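Local coordinates for alanine racemase (Actinobacillus succinogenes, PDB 3C3K), which has the two-lobed periplasmic binding protein-like fold, as in the effector-binding domains of LacI-type transcription regulators, at residues 214-219 against 230-235. Sequence-based numbering, arbitrary orientation.
Sequences VAVVGF and PALTTV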
loop_
_atom_site.group_PDB
_atom_site.type_symbol
_atom_site.label_atom_id
_atom_site.label_comp_id
_atom_site.label_asym_id
_atom_site.label_seq_id
_atom_site.Cartn_x
_atom_site.Cartn_y
_atom_site.Cartn_z
ATOM N N VAL B 214 10.189 16.753 -20.885
ATOM C CA VAL B 214 9.915 16.969 -19.467
ATOM C C VAL B 214 10.490 15.764 -18.668
ATOM O O VAL B 214 10.116 14.604 -18.864
ATOM C CB VAL B 214 8.448 17.106 -19.173
ATOM C CG1 VAL B 214 8.195 17.381 -17.662
ATOM C CG2 VAL B 214 7.749 18.245 -20.039
ATOM N N ALA B 215 11.422 16.074 -17.786
ATOM C CA ALA B 215 12.054 15.128 -16.889
ATOM C C ALA B 215 11.088 14.950 -15.705
ATOM O O ALA B 215 10.359 15.885 -15.375
ATOM C CB ALA B 215 13.311 15.731 -16.403
ATOM N N VAL B 216 11.085 13.785 -15.054
ATOM C CA VAL B 216 10.296 13.524 -13.829
ATOM C C VAL B 216 11.197 12.939 -12.752
ATOM O O VAL B 216 11.995 12.045 -13.038
ATOM C CB VAL B 216 9.087 12.563 -14.088
ATOM C CG1 VAL B 216 8.220 12.396 -12.811
ATOM C CG2 VAL B 216 8.205 13.043 -15.262
ATOM N N VAL B 217 11.072 13.434 -11.521
ATOM C CA VAL B 217 11.745 12.891 -10.352
ATOM C C VAL B 217 10.687 12.687 -9.267
ATOM O O VAL B 217 9.776 13.521 -9.078
ATOM C CB VAL B 217 12.916 13.810 -9.848
ATOM C CG1 VAL B 217 13.528 13.298 -8.493
ATOM C CG2 VAL B 217 13.966 13.943 -10.938
ATOM N N GLY B 218 10.757 11.538 -8.611
ATOM C CA GLY B 218 9.856 11.259 -7.475
ATOM C C GLY B 218 10.504 11.297 -6.089
ATOM O O GLY B 218 11.490 11.993 -5.856
ATOM N N PHE B 219 9.910 10.595 -5.128
ATOM C CA PHE B 219 10.437 10.590 -3.759
ATOM C C PHE B 219 10.033 9.313 -3.027
ATOM O O PHE B 219 8.885 8.902 -3.096
ATOM C CB PHE B 219 9.992 11.839 -3.010
ATOM C CG PHE B 219 11.017 12.393 -2.048
ATOM C CD1 PHE B 219 11.280 11.742 -0.851
ATOM C CD2 PHE B 219 11.694 13.565 -2.328
ATOM C CE1 PHE B 219 12.230 12.242 0.058
ATOM C CE2 PHE B 219 12.673 14.097 -1.416
ATOM C CZ PHE B 219 12.925 13.401 -0.199
ATOM N N PRO B 230 9.140 5.550 -18.577
ATOM C CA PRO B 230 10.443 5.141 -18.164
ATOM C C PRO B 230 10.466 4.888 -16.629
ATOM O O PRO B 230 9.649 5.422 -15.856
ATOM C CB PRO B 230 11.309 6.379 -18.445
ATOM C CG PRO B 230 10.317 7.518 -18.486
ATOM C CD PRO B 230 9.101 6.956 -19.055
ATOM N N ALA B 231 11.421 4.085 -16.203
ATOM C CA ALA B 231 11.642 3.902 -14.755
ATOM C C ALA B 231 11.944 5.259 -14.147
ATOM O O ALA B 231 12.537 6.092 -14.800
ATOM C CB ALA B 231 12.767 2.973 -14.500
ATOM N N LEU B 232 11.597 5.402 -12.859
ATOM C CA LEU B 232 11.492 6.680 -12.196
ATOM C C LEU B 232 12.698 7.021 -11.341
ATOM O O LEU B 232 12.997 6.297 -10.404
ATOM C CB LEU B 232 10.165 6.704 -11.359
ATOM C CG LEU B 232 10.057 7.970 -10.564
ATOM C CD1 LEU B 232 9.817 9.123 -11.583
ATOM C CD2 LEU B 232 8.922 7.772 -9.529
ATOM N N THR B 233 13.446 8.070 -11.735
ATOM C CA THR B 233 14.390 8.697 -10.853
ATOM C C THR B 233 13.707 9.152 -9.578
ATOM O O THR B 233 12.599 9.702 -9.572
ATOM C CB THR B 233 15.071 9.862 -11.515
ATOM O OG1 THR B 233 15.749 9.387 -12.668
ATOM C CG2 THR B 233 16.100 10.582 -10.560
ATOM N N THR B 234 14.368 8.928 -8.475
ATOM C CA THR B 234 13.731 9.182 -7.206
ATOM C C THR B 234 14.754 9.418 -6.127
ATOM O O THR B 234 15.971 9.176 -6.311
ATOM C CB THR B 234 12.790 8.006 -6.849
ATOM O OG1 THR B 234 12.023 8.334 -5.683
ATOM C CG2 THR B 234 13.582 6.665 -6.643
ATOM N N VAL B 235 14.261 9.930 -5.002
ATOM C CA VAL B 235 15.040 9.942 -3.775
ATOM C C VAL B 235 14.710 8.700 -2.940
ATOM O O VAL B 235 13.632 8.617 -2.364
ATOM C CB VAL B 235 14.821 11.243 -2.948
ATOM C CG1 VAL B 235 15.668 11.235 -1.738
ATOM C CG2 VAL B 235 15.121 12.452 -3.780
#
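V235 lies flat against the F219 ring, a clear case of a branched aliphatic side chain packing over an aromatic face. Its CB sits 3.8 Å from the centroid of the F219 ring and only 6° off the normal, a CH-pi contact. The two methyls divide the rim between them: with CG1 anti to the backbone N (chi1 -178°), V235 CG1 reaches F219 CZ, while V235 CG2 comes 3.8 Å from F219 CE2. Next to F219, a nearly linear hydrogen bond joins the two segments, G218 N to T233 O at 2.8 Å (173° at the hydrogen). That carbonyl oxygen of T233 also receives a CA-H...O contact from V217 CA at 3.4 Å. T234 OG1 approaches F219 N, but at a poor angle for a hydrogen bond; the hydroxyl is instead bonded to D193. Here strand 215-217 of the parallel sheet of one lobe meets the chain entering strand 234-236, and helix 108-121 packs against V217 and V235. The short strand 234-236 pairs antiparallel with 270-272, consistent with the hinge, where three crossover segments link the lobes in LacI-type proteins. Toward V216 the fit slackens as the segments diverge. L232 reaches across the larger separation: its CG is anti to the backbone N, and L232 CD1 lies 3.8 Å from V216 CG1. S276 mediates between the backbones, its hydroxyl hydrogen-bonded to both V216 O and T233 N, while T233 OG1 turns to S277. Farther back, P230 and A231 are partly exposed and make no contact with 214-219.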